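Local coordinates for protein esterase E25 (Uncultured bacterium, PDB 4Q05) that probably hydrolyses carboxylic esters with a serine nucleophile, as an alpha/beta-hydrolase esterase of the bacterial hormone-sensitive lipase family, at residues A229-T234 / P293-T298; V110-S115 / V184-Q189; Q86-K91 / V142-E147. All coordinates share one frame; numbering follows the deposited sequence.

Contacts 1 and 2 both reach the same mixed sheet: contact 1 pairs strands 229-235 and 294-299, its centre about 9 Å from that of the chain, whereas contact 2 packs helix 179-194 against the hairpin at one outer end of the sheet. Their centres are about 22 Å apart and their nearest atoms about 8 Å. Contact 3 joins helices 77-88 and 91-102 to the loop after strand 132-136; its centre is about 20 Å from that of contact 2 and about 23 Å from that of contact 1. Contacts 2 and 3 alternate along the chain. Contacts 1 and 3 approach the probable nucleophile elbow around Ser-206 from separate elements, Phe-231 touching it and Asn-144 lying near it without touching.

Contact 1. Residues A229-T234 / P293-T298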
ATOM      1  N   ALA A 229      -7.402  19.387  -3.844  1.00 27.12           N
ATOM      2  CA  ALA A 229      -6.758  18.131  -3.447  1.00 27.92           C
ATOM      3  C   ALA A 229      -7.352  17.614  -2.143  1.00 30.69           C
ATOM      4  O   ALA A 229      -7.850  18.398  -1.332  1.00 28.28           O
ATOM      5  CB  ALA A 229      -5.261  18.335  -3.277  1.00 26.00           C
ATOM      6  N   LEU A 230      -7.302  16.298  -1.938  1.00 25.42           N
ATOM      7  CA  LEU A 230      -7.755  15.727  -0.677  1.00 23.76           C
ATOM      8  C   LEU A 230      -6.604  15.002  -0.029  1.00 26.93           C
ATOM      9  O   LEU A 230      -5.749  14.454  -0.720  1.00 24.89           O
ATOM     10  CB  LEU A 230      -8.868  14.712  -0.904  1.00 23.74           C
ATOM     11  CG  LEU A 230     -10.115  15.181  -1.632  1.00 26.04           C
ATOM     12  CD1 LEU A 230     -11.130  14.043  -1.615  1.00 27.19           C
ATOM     13  CD2 LEU A 230     -10.685  16.440  -0.979  1.00 25.13           C
ATOM     14  N   PHE A 231      -6.589  15.011   1.296  1.00 23.12           N
ATOM     15  CA  PHE A 231      -5.674  14.192   2.076  1.00 22.40           C
ATOM     16  C   PHE A 231      -6.493  13.203   2.897  1.00 25.95           C
ATOM     17  O   PHE A 231      -7.352  13.609   3.685  1.00 24.75           O
ATOM     18  CB  PHE A 231      -4.857  15.083   3.008  1.00 26.84           C
ATOM     19  CG  PHE A 231      -4.008  14.323   3.969  1.00 23.47           C
ATOM     20  CD1 PHE A 231      -2.850  13.705   3.537  1.00 23.02           C
ATOM     21  CD2 PHE A 231      -4.376  14.210   5.303  1.00 23.22           C
ATOM     22  CE1 PHE A 231      -2.057  12.992   4.425  1.00 28.69           C
ATOM     23  CE2 PHE A 231      -3.599  13.515   6.193  1.00 22.21           C
ATOM     24  CZ  PHE A 231      -2.431  12.900   5.758  1.00 26.13           C
ATOM     25  N   LEU A 232      -6.256  11.908   2.691  1.00 23.40           N
ATOM     26  CA  LEU A 232      -6.932  10.879   3.477  1.00 24.12           C
ATOM     27  C   LEU A 232      -5.912   9.983   4.176  1.00 27.91           C
ATOM     28  O   LEU A 232      -5.397   9.018   3.589  1.00 22.47           O
ATOM     29  CB  LEU A 232      -7.838  10.031   2.593  1.00 22.24           C
ATOM     30  CG  LEU A 232      -8.890  10.787   1.784  1.00 25.91           C
ATOM     31  CD1 LEU A 232      -9.646   9.806   0.913  1.00 21.97           C
ATOM     32  CD2 LEU A 232      -9.853  11.524   2.714  1.00 20.74           C
ATOM     33  N   GLY A 233      -5.592  10.298   5.413  1.00 24.49           N
ATOM     34  CA  GLY A 233      -4.712   9.506   6.207  1.00 23.48           C
ATOM     35  C   GLY A 233      -5.544   8.527   6.969  1.00 26.23           C
ATOM     36  O   GLY A 233      -6.512   8.934   7.536  1.00 27.53           O
ATOM     37  N   THR A 234      -5.161   7.264   6.924  1.00 22.51           N
ATOM     38  CA  THR A 234      -5.832   6.160   7.583  1.00 23.91           C
ATOM     39  C   THR A 234      -7.359   6.385   7.711  1.00 23.50           C
ATOM     40  O   THR A 234      -7.894   6.454   8.766  1.00 24.70           O
ATOM     41  CB  THR A 234      -5.141   5.798   8.915  1.00 27.57           C
ATOM     42  OG1 THR A 234      -5.745   4.664   9.489  1.00 24.54           O
ATOM     43  CG2 THR A 234      -5.182   6.935   9.882  1.00 23.20           C
ATOM     44  N   PRO A 293      -7.787  15.114  -6.888  1.00 25.24           N
ATOM     45  CA  PRO A 293      -6.613  14.275  -6.618  1.00 25.54           C
ATOM     46  C   PRO A 293      -6.503  14.010  -5.133  1.00 28.48           C
ATOM     47  O   PRO A 293      -6.644  14.938  -4.333  1.00 25.85           O
ATOM     48  CB  PRO A 293      -5.448  15.152  -7.087  1.00 26.67           C
ATOM     49  CG  PRO A 293      -6.049  15.971  -8.207  1.00 28.84           C
ATOM     50  CD  PRO A 293      -7.461  16.265  -7.753  1.00 28.06           C
ATOM     51  N   THR A 294      -6.242  12.759  -4.776  1.00 24.21           N
ATOM     52  CA  THR A 294      -6.255  12.334  -3.386  1.00 26.52           C
ATOM     53  C   THR A 294      -4.929  11.674  -2.979  1.00 25.79           C
ATOM     54  O   THR A 294      -4.342  10.893  -3.731  1.00 23.81           O
ATOM     55  CB  THR A 294      -7.434  11.379  -3.146  1.00 24.40           C
ATOM     56  OG1 THR A 294      -8.653  12.077  -3.414  1.00 23.77           O
ATOM     57  CG2 THR A 294      -7.464  10.846  -1.703  1.00 21.37           C
ATOM     58  N   PHE A 295      -4.478  12.010  -1.777  1.00 24.07           N
ATOM     59  CA  PHE A 295      -3.228  11.524  -1.216  1.00 24.89           C
ATOM     60  C   PHE A 295      -3.631  10.665  -0.029  1.00 22.80           C
ATOM     61  O   PHE A 295      -4.360  11.135   0.859  1.00 23.11           O
ATOM     62  CB  PHE A 295      -2.402  12.739  -0.775  1.00 22.10           C
ATOM     63  CG  PHE A 295      -1.034  12.416  -0.199  1.00 27.79           C
ATOM     64  CD1 PHE A 295      -0.901  11.869   1.068  1.00 24.35           C
ATOM     65  CD2 PHE A 295       0.116  12.745  -0.902  1.00 26.68           C
ATOM     66  CE1 PHE A 295       0.355  11.615   1.600  1.00 26.76           C
ATOM     67  CE2 PHE A 295       1.373  12.508  -0.369  1.00 25.98           C
ATOM     68  CZ  PHE A 295       1.491  11.940   0.880  1.00 25.22           C
ATOM     69  N   LEU A 296      -3.186   9.410  -0.005  1.00 20.97           N
ATOM     70  CA  LEU A 296      -3.569   8.503   1.079  1.00 21.91           C
ATOM     71  C   LEU A 296      -2.346   7.895   1.742  1.00 22.87           C
ATOM     72  O   LEU A 296      -1.360   7.607   1.088  1.00 22.65           O
ATOM     73  CB  LEU A 296      -4.459   7.359   0.574  1.00 18.59           C
ATOM     74  CG  LEU A 296      -5.734   7.748  -0.180  1.00 21.38           C
ATOM     75  CD1 LEU A 296      -5.468   7.706  -1.685  1.00 21.37           C
ATOM     76  CD2 LEU A 296      -6.874   6.795   0.199  1.00 20.43           C
ATOM     77  N   ILE A 297      -2.427   7.692   3.045  1.00 22.95           N
ATOM     78  CA  ILE A 297      -1.301   7.152   3.787  1.00 22.59           C
ATOM     79  C   ILE A 297      -1.782   6.186   4.857  1.00 21.08           C
ATOM     80  O   ILE A 297      -2.831   6.390   5.484  1.00 21.99           O
ATOM     81  CB  ILE A 297      -0.427   8.284   4.384  1.00 27.22           C
ATOM     82  CG1 ILE A 297       0.723   7.698   5.209  1.00 25.82           C
ATOM     83  CG2 ILE A 297      -1.248   9.198   5.251  1.00 26.69           C
ATOM     84  CD1 ILE A 297       1.668   8.754   5.707  1.00 28.88           C
ATOM     85  N   THR A 298      -1.025   5.114   5.039  1.00 20.15           N
ATOM     86  CA  THR A 298      -1.341   4.108   6.034  1.00 22.37           C
ATOM     87  C   THR A 298      -0.034   3.330   6.284  1.00 20.41           C
ATOM     88  O   THR A 298       1.040   3.810   5.941  1.00 21.63           O
ATOM     89  CB  THR A 298      -2.503   3.197   5.557  1.00 22.29           C
ATOM     90  OG1 THR A 298      -2.795   2.194   6.539  1.00 22.05           O
ATOM     91  CG2 THR A 298      -2.156   2.526   4.229  1.00 20.94           C
TER
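Phe-231 and Phe-295 pair across two parallel strands whose axes lie 4.7 Å apart at 12°. A chi1 of 173° carries the Phe-231 ring away from its own N and beside the carbonyl carbon. CB stands back from strand 294-298; CD1 meets Phe-295 CD1 at 3.6 Å, CE1 leans on that same carbon, which lies at the Phe-231 ring's edge, and CZ ends 3.9 Å from Ile-297 CG2. The ring planes make 33°, an oblique pairing, while Gly-233 N lies over one Phe-231 face, offset toward the rim. Replacing Phe-231 with alanine would probably deprive Phe-295 CD1 and Ile-297 CG2 of this ring's contact and open a gap beside the probable nucleophile elbow. On the other face of the sheet, Leu-232 CD1 packs 3.6 Å from Thr-294 CG2, where Leu-232 also touches Ala-209, Thr-212 and Met-213 of helix 206-221. Five backbone bonds fix the register; the shortest runs from Leu-232 N to Phe-295 O (2.7 Å), and Thr-234 N reaches Ile-297 O at 2.9 Å. Thr-234 OG1 bonds to Asp-302 and His-332, probably the acid and base of the triad. Nearly all touching residues are buried, so these bonds run through an apolar layer that leads to the polar Thr-234 site.

Contact 2. Residues V110-S115 / V184-Q189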
ATOM      1  N   VAL A 110     -14.103  31.151  15.300  1.00 25.45           N
ATOM      2  CA  VAL A 110     -15.404  30.607  14.938  1.00 28.97           C
ATOM      3  C   VAL A 110     -15.755  31.070  13.534  1.00 29.27           C
ATOM      4  O   VAL A 110     -15.559  32.234  13.180  1.00 31.86           O
ATOM      5  CB  VAL A 110     -16.510  31.039  15.935  1.00 32.48           C
ATOM      6  CG1 VAL A 110     -17.834  30.406  15.548  1.00 31.60           C
ATOM      7  CG2 VAL A 110     -16.138  30.625  17.340  1.00 31.13           C
ATOM      8  N   ILE A 111     -16.241  30.143  12.728  1.00 30.33           N
ATOM      9  CA  ILE A 111     -16.668  30.461  11.381  1.00 27.79           C
ATOM     10  C   ILE A 111     -18.108  30.019  11.261  1.00 30.03           C
ATOM     11  O   ILE A 111     -18.404  28.826  11.363  1.00 28.58           O
ATOM     12  CB  ILE A 111     -15.807  29.738  10.339  1.00 32.78           C
ATOM     13  CG1 ILE A 111     -14.395  30.327  10.340  1.00 30.56           C
ATOM     14  CG2 ILE A 111     -16.437  29.848   8.937  1.00 32.94           C
ATOM     15  CD1 ILE A 111     -13.504  29.755   9.276  1.00 32.50           C
ATOM     16  N   GLU A 112     -19.010  30.982  11.102  1.00 28.31           N
ATOM     17  CA  GLU A 112     -20.430  30.674  10.991  1.00 27.64           C
ATOM     18  C   GLU A 112     -20.870  29.741  12.105  1.00 28.37           C
ATOM     19  O   GLU A 112     -21.574  28.763  11.872  1.00 25.10           O
ATOM     20  CB  GLU A 112     -20.726  30.056   9.624  1.00 27.86           C
ATOM     21  CG  GLU A 112     -20.427  31.020   8.491  1.00 30.76           C
ATOM     22  CD  GLU A 112     -21.330  32.241   8.563  1.00 40.90           C
ATOM     23  OE1 GLU A 112     -22.549  32.038   8.734  1.00 37.07           O
ATOM     24  OE2 GLU A 112     -20.828  33.387   8.470  1.00 40.40           O
ATOM     25  N   GLY A 113     -20.430  30.039  13.323  1.00 27.44           N
ATOM     26  CA  GLY A 113     -20.856  29.278  14.479  1.00 29.04           C
ATOM     27  C   GLY A 113     -20.054  28.004  14.694  1.00 29.16           C
ATOM     28  O   GLY A 113     -20.239  27.326  15.699  1.00 29.31           O
ATOM     29  N   VAL A 114     -19.174  27.669  13.750  1.00 28.03           N
ATOM     30  CA  VAL A 114     -18.359  26.446  13.865  1.00 29.18           C
ATOM     31  C   VAL A 114     -17.000  26.736  14.509  1.00 26.17           C
ATOM     32  O   VAL A 114     -16.276  27.641  14.090  1.00 25.52           O
ATOM     33  CB  VAL A 114     -18.112  25.752  12.490  1.00 29.77           C
ATOM     34  CG1 VAL A 114     -17.282  24.460  12.675  1.00 23.20           C
ATOM     35  CG2 VAL A 114     -19.432  25.442  11.784  1.00 25.64           C
ATOM     36  N   SER A 115     -16.664  25.958  15.529  1.00 27.53           N
ATOM     37  CA  SER A 115     -15.355  26.045  16.169  1.00 28.08           C
ATOM     38  C   SER A 115     -14.253  25.663  15.175  1.00 28.19           C
ATOM     39  O   SER A 115     -14.322  24.612  14.536  1.00 26.68           O
ATOM     40  CB  SER A 115     -15.314  25.095  17.368  1.00 29.11           C
ATOM     41  OG  SER A 115     -14.087  25.209  18.057  1.00 30.62           O
ATOM     42  N   VAL A 184     -18.664  20.792   8.873  1.00 26.52           N
ATOM     43  CA  VAL A 184     -17.648  20.822   7.835  1.00 25.40           C
ATOM     44  C   VAL A 184     -18.194  21.520   6.594  1.00 27.34           C
ATOM     45  O   VAL A 184     -17.542  22.388   6.022  1.00 26.78           O
ATOM     46  CB  VAL A 184     -17.104  19.424   7.511  1.00 27.33           C
ATOM     47  CG1 VAL A 184     -16.156  19.503   6.344  1.00 30.01           C
ATOM     48  CG2 VAL A 184     -16.389  18.861   8.739  1.00 24.70           C
ATOM     49  N   PHE A 185     -19.413  21.177   6.202  1.00 29.64           N
ATOM     50  CA  PHE A 185     -20.025  21.833   5.049  1.00 29.40           C
ATOM     51  C   PHE A 185     -20.138  23.347   5.255  1.00 30.80           C
ATOM     52  O   PHE A 185     -19.841  24.133   4.355  1.00 29.56           O
ATOM     53  CB  PHE A 185     -21.394  21.225   4.771  1.00 30.52           C
ATOM     54  CG  PHE A 185     -22.110  21.855   3.615  1.00 35.16           C
ATOM     55  CD1 PHE A 185     -21.715  21.591   2.318  1.00 39.39           C
ATOM     56  CD2 PHE A 185     -23.178  22.706   3.828  1.00 39.98           C
ATOM     57  CE1 PHE A 185     -22.370  22.169   1.247  1.00 45.33           C
ATOM     58  CE2 PHE A 185     -23.841  23.288   2.762  1.00 44.19           C
ATOM     59  CZ  PHE A 185     -23.438  23.014   1.470  1.00 39.40           C
ATOM     60  N   THR A 186     -20.553  23.750   6.452  1.00 27.87           N
ATOM     61  CA  THR A 186     -20.722  25.169   6.771  1.00 30.27           C
ATOM     62  C   THR A 186     -19.431  25.936   6.576  1.00 26.43           C
ATOM     63  O   THR A 186     -19.407  26.984   5.936  1.00 28.09           O
ATOM     64  CB  THR A 186     -21.205  25.350   8.231  1.00 27.19           C
ATOM     65  OG1 THR A 186     -22.545  24.870   8.349  1.00 31.87           O
ATOM     66  CG2 THR A 186     -21.172  26.805   8.641  1.00 27.21           C
ATOM     67  N   VAL A 187     -18.339  25.405   7.118  1.00 27.20           N
ATOM     68  CA  VAL A 187     -17.058  26.075   6.984  1.00 25.11           C
ATOM     69  C   VAL A 187     -16.613  26.095   5.530  1.00 24.36           C
ATOM     70  O   VAL A 187     -16.141  27.116   5.022  1.00 27.49           O
ATOM     71  CB  VAL A 187     -15.977  25.407   7.858  1.00 28.47           C
ATOM     72  CG1 VAL A 187     -14.599  25.960   7.515  1.00 26.16           C
ATOM     73  CG2 VAL A 187     -16.290  25.630   9.317  1.00 25.88           C
ATOM     74  N   TYR A 188     -16.772  24.970   4.848  1.00 25.78           N
ATOM     75  CA  TYR A 188     -16.384  24.909   3.440  1.00 30.55           C
ATOM     76  C   TYR A 188     -17.146  25.941   2.592  1.00 32.95           C
ATOM     77  O   TYR A 188     -16.545  26.667   1.801  1.00 28.22           O
ATOM     78  CB  TYR A 188     -16.600  23.507   2.875  1.00 30.56           C
ATOM     79  CG  TYR A 188     -16.069  23.339   1.474  1.00 29.89           C
ATOM     80  CD1 TYR A 188     -14.702  23.205   1.244  1.00 31.98           C
ATOM     81  CD2 TYR A 188     -16.929  23.317   0.382  1.00 30.14           C
ATOM     82  CE1 TYR A 188     -14.203  23.056  -0.035  1.00 28.87           C
ATOM     83  CE2 TYR A 188     -16.442  23.162  -0.901  1.00 29.89           C
ATOM     84  CZ  TYR A 188     -15.075  23.026  -1.101  1.00 28.64           C
ATOM     85  OH  TYR A 188     -14.574  22.872  -2.374  1.00 33.35           O
ATOM     86  N   GLN A 189     -18.466  25.997   2.754  1.00 27.81           N
ATOM     87  CA  GLN A 189     -19.262  26.965   1.997  1.00 33.18           C
ATOM     88  C   GLN A 189     -18.783  28.377   2.252  1.00 30.41           C
ATOM     89  O   GLN A 189     -18.650  29.174   1.326  1.00 34.73           O
ATOM     90  CB  GLN A 189     -20.747  26.854   2.344  1.00 33.40           C
ATOM     91  CG  GLN A 189     -21.454  25.721   1.619  1.00 45.83           C
ATOM     92  CD  GLN A 189     -22.704  26.184   0.868  1.00 65.84           C
ATOM     93  OE1 GLN A 189     -23.672  26.667   1.478  1.00 56.08           O
ATOM     94  NE2 GLN A 189     -22.686  26.041  -0.462  1.00 55.40           N
TER
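Val-114 and Val-187 meet because each holds its two methyls beside the backbone rather than between N and carbonyl carbon: chi1 is -179° in Val-114, and in Val-187 the value of 170° sets CG2 anti to the carbonyl carbon, toward the hairpin. That one methyl, Val-187 CG2, lies 3.7 Å from Val-114 CB, equally close to Val-114 CG1, and 4.2 Å from Ile-111 CG2, so it sits against both strands of the hairpin. One helix position earlier, Thr-186 sends CG2 to the hairpin by the other branch, opposite its own N, with OG1 at a chi1 of -69° held by the carbonyl of Asp-182 within the helix. The Thr-186 methyl comes within 3.4 Å of Glu-112 CB, the tightest approach of the contact, and 3.8 Å from Val-114 CG2. Of the Glu-112 side chain, CB makes this contact; the chain then bends at chi2 and leads away from Thr-186, also touching His-190. The hairpin keeps its own shape: Ile-111 and Val-114 are a hydrogen-bonded pair, Ile-111 N to Val-114 O and Val-114 N to Ile-111 O both measuring 2.8 Å, closed by a type I' turn through Glu-112 and Gly-113. Val-187 also rests on Leu-165 and Ile-167 of strand 164-168 and on Val-116, which places it where helix 179-194 covers the end of the sheet. With 236 Å² buried and the closest approaches between carbons, the helix is seated on this edge hairpin mainly by apolar contact of methyl branches, while Thr-186 OG1 and the Ile-111/Val-114 backbone bond within their own elements.

Contact 3. Residues Q86-K91 / V142-E147; sequences QLDEGK and VLNGGE
Asp-88 points its carboxylate at the backbone of the loop 142-147, and the other side chains flank that approach. OD1 of Asp-88 accepts the N-H of Asn-144 at 2.9 Å with an N-H...O angle of 168°; the donor arrives on the syn side, 29° out of the carboxylate plane. The second oxygen turns to a water, 2.7 Å from Asp-88 OD2, which also donates to Val-142 O at 2.8 Å and accepts from Gly-145 N at 3.0 Å. One carboxylate, directly and through this water, therefore engages two successive loop amides and a carbonyl, which should fix its rotation and, by its charge, probably favour the amide donors turned toward it.

On one flank Leu-87 and Leu-143 lie slantwise across each other, Leu-87 CB meeting Leu-143 CD2 at 3.7 Å, with Phe-262 of helix 262-271 touching both. On the other, Lys-91 bends at chi2 and chi4, curling back so that NZ donates to Leu-87 O at 2.8 Å, in the carbonyl plane. That curl lays its CE 3.5 Å from Asn-144 OD1, while the amide's ND2 bonds to Gly-138 O and so ties the loop to Gly-138.

The helix end and the type II turn from Asp-88 to Lys-91, with Gly-90 at the N-cap of the next helix, bring these groups to the loop together. Here helices 77-88 and 91-102 are anchored on the loop after strand 132-136, which opens with a His-Gly-Gly sequence that probably forms the oxyanion hole, as in relatives of the hormone-sensitive lipase family.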
ATOM      1  N   GLN A  86     -11.275  10.524  29.046  1.00 35.37           N
ATOM      2  CA  GLN A  86     -10.151   9.636  29.345  1.00 34.68           C
ATOM      3  C   GLN A  86      -9.248   9.441  28.125  1.00 39.60           C
ATOM      4  O   GLN A  86      -8.028   9.551  28.223  1.00 37.85           O
ATOM      5  CB  GLN A  86     -10.657   8.288  29.856  1.00 40.43           C
ATOM      6  CG  GLN A  86      -9.604   7.191  29.924  1.00 48.47           C
ATOM      7  CD  GLN A  86     -10.217   5.800  30.069  1.00 64.27           C
ATOM      8  OE1 GLN A  86     -11.371   5.654  30.488  1.00 62.25           O
ATOM      9  NE2 GLN A  86      -9.449   4.771  29.710  1.00 59.93           N
ATOM     10  N   LEU A  87      -9.846   9.150  26.975  1.00 33.29           N
ATOM     11  CA  LEU A  87      -9.064   8.920  25.767  1.00 35.66           C
ATOM     12  C   LEU A  87      -8.390  10.184  25.233  1.00 34.02           C
ATOM     13  O   LEU A  87      -7.352  10.098  24.597  1.00 36.18           O
ATOM     14  CB  LEU A  87      -9.920   8.261  24.682  1.00 29.67           C
ATOM     15  CG  LEU A  87     -10.315   6.839  25.078  1.00 34.71           C
ATOM     16  CD1 LEU A  87     -11.319   6.272  24.110  1.00 31.50           C
ATOM     17  CD2 LEU A  87      -9.073   5.956  25.165  1.00 39.12           C
ATOM     18  N   ASP A  88      -8.980  11.348  25.502  1.00 33.05           N
ATOM     19  CA  ASP A  88      -8.439  12.620  25.014  1.00 38.16           C
ATOM     20  C   ASP A  88      -7.377  13.181  25.952  1.00 38.50           C
ATOM     21  O   ASP A  88      -6.763  14.211  25.675  1.00 36.36           O
ATOM     22  CB  ASP A  88      -9.546  13.668  24.876  1.00 34.11           C
ATOM     23  CG  ASP A  88     -10.398  13.474  23.637  1.00 34.04           C
ATOM     24  OD1 ASP A  88     -10.003  12.688  22.747  1.00 32.56           O
ATOM     25  OD2 ASP A  88     -11.453  14.137  23.552  1.00 32.06           O
ATOM     26  N   GLU A  89      -7.174  12.503  27.072  1.00 34.33           N
ATOM     27  CA  GLU A  89      -6.284  13.010  28.105  1.00 46.46           C
ATOM     28  C   GLU A  89      -4.897  13.282  27.535  1.00 36.54           C
ATOM     29  O   GLU A  89      -4.324  12.432  26.854  1.00 39.07           O
ATOM     30  CB  GLU A  89      -6.203  11.996  29.240  1.00 50.41           C
ATOM     31  CG  GLU A  89      -5.724  12.543  30.561  1.00 58.26           C
ATOM     32  CD  GLU A  89      -6.076  11.609  31.703  1.00 72.44           C
ATOM     33  OE1 GLU A  89      -7.261  11.594  32.108  1.00 71.18           O
ATOM     34  OE2 GLU A  89      -5.177  10.878  32.177  1.00 73.57           O
ATOM     35  N   GLY A  90      -4.373  14.474  27.795  1.00 40.67           N
ATOM     36  CA  GLY A  90      -3.010  14.806  27.413  1.00 46.33           C
ATOM     37  C   GLY A  90      -2.835  15.285  25.983  1.00 47.35           C
ATOM     38  O   GLY A  90      -1.750  15.717  25.594  1.00 38.04           O
ATOM     39  N   LYS A  91      -3.899  15.210  25.190  1.00 44.33           N
ATOM     40  CA  LYS A  91      -3.811  15.585  23.785  1.00 38.38           C
ATOM     41  C   LYS A  91      -3.547  17.073  23.640  1.00 38.09           C
ATOM     42  O   LYS A  91      -2.714  17.486  22.833  1.00 39.61           O
ATOM     43  CB  LYS A  91      -5.094  15.217  23.051  1.00 42.88           C
ATOM     44  CG  LYS A  91      -5.385  13.732  23.012  1.00 43.22           C
ATOM     45  CD  LYS A  91      -4.686  13.077  21.859  1.00 49.91           C
ATOM     46  CE  LYS A  91      -5.245  11.687  21.629  1.00 52.77           C
ATOM     47  NZ  LYS A  91      -5.221  10.887  22.881  1.00 53.02           N
ATOM     48  N   VAL A 142     -15.715  10.547  17.981  1.00 24.27           N
ATOM     49  CA  VAL A 142     -16.117  11.204  19.201  1.00 27.73           C
ATOM     50  C   VAL A 142     -14.907  11.778  19.922  1.00 27.94           C
ATOM     51  O   VAL A 142     -15.055  12.429  20.911  1.00 26.13           O
ATOM     52  CB  VAL A 142     -16.840  10.275  20.178  1.00 23.54           C
ATOM     53  CG1 VAL A 142     -18.087   9.725  19.566  1.00 23.70           C
ATOM     54  CG2 VAL A 142     -15.951   9.137  20.573  1.00 27.61           C
ATOM     55  N   LEU A 143     -13.724  11.508  19.405  1.00 25.37           N
ATOM     56  CA  LEU A 143     -12.476  11.882  20.051  1.00 27.52           C
ATOM     57  C   LEU A 143     -11.865  13.136  19.442  1.00 28.65           C
ATOM     58  O   LEU A 143     -12.239  13.558  18.353  1.00 28.12           O
ATOM     59  CB  LEU A 143     -11.469  10.729  19.979  1.00 25.35           C
ATOM     60  CG  LEU A 143     -11.925   9.424  20.645  1.00 29.83           C
ATOM     61  CD1 LEU A 143     -10.894   8.307  20.463  1.00 27.60           C
ATOM     62  CD2 LEU A 143     -12.251   9.643  22.135  1.00 26.86           C
ATOM     63  N   ASN A 144     -10.920  13.720  20.167  1.00 28.03           N
ATOM     64  CA  ASN A 144     -10.133  14.853  19.695  1.00 25.42           C
ATOM     65  C   ASN A 144     -10.914  16.130  19.436  1.00 26.71           C
ATOM     66  O   ASN A 144     -10.576  16.893  18.539  1.00 28.09           O
ATOM     67  CB  ASN A 144      -9.318  14.464  18.459  1.00 27.96           C
ATOM     68  CG  ASN A 144      -8.393  13.279  18.724  1.00 31.90           C
ATOM     69  OD1 ASN A 144      -7.754  13.193  19.771  1.00 36.76           O
ATOM     70  ND2 ASN A 144      -8.338  12.360  17.785  1.00 27.14           N
ATOM     71  N   GLY A 145     -11.948  16.362  20.235  1.00 25.76           N
ATOM     72  CA  GLY A 145     -12.679  17.610  20.189  1.00 29.33           C
ATOM     73  C   GLY A 145     -11.788  18.732  20.687  1.00 34.04           C
ATOM     74  O   GLY A 145     -10.802  18.497  21.396  1.00 28.22           O
ATOM     75  N   GLY A 146     -12.117  19.957  20.303  1.00 28.67           N
ATOM     76  CA  GLY A 146     -11.365  21.097  20.778  1.00 29.63           C
ATOM     77  C   GLY A 146      -9.919  21.075  20.332  1.00 29.71           C
ATOM     78  O   GLY A 146      -9.573  20.563  19.257  1.00 27.97           O
ATOM     79  N   GLU A 147      -9.063  21.638  21.170  1.00 26.91           N
ATOM     80  CA  GLU A 147      -7.685  21.858  20.791  1.00 34.32           C
ATOM     81  C   GLU A 147      -6.950  20.527  20.663  1.00 28.63           C
ATOM     82  O   GLU A 147      -5.916  20.439  20.006  1.00 29.43           O
ATOM     83  CB  GLU A 147      -7.011  22.769  21.815  1.00 33.54           C
ATOM     84  CG  GLU A 147      -5.722  23.374  21.324  1.00 41.40           C
ATOM     85  CD  GLU A 147      -5.123  24.333  22.327  1.00 43.95           C
ATOM     86  OE1 GLU A 147      -3.939  24.691  22.167  1.00 46.56           O
ATOM     87  OE2 GLU A 147      -5.843  24.721  23.271  1.00 43.14           O
TER
HETATM   88  O   HOH W   1     -13.612  14.576  21.928  1.00 29.06           O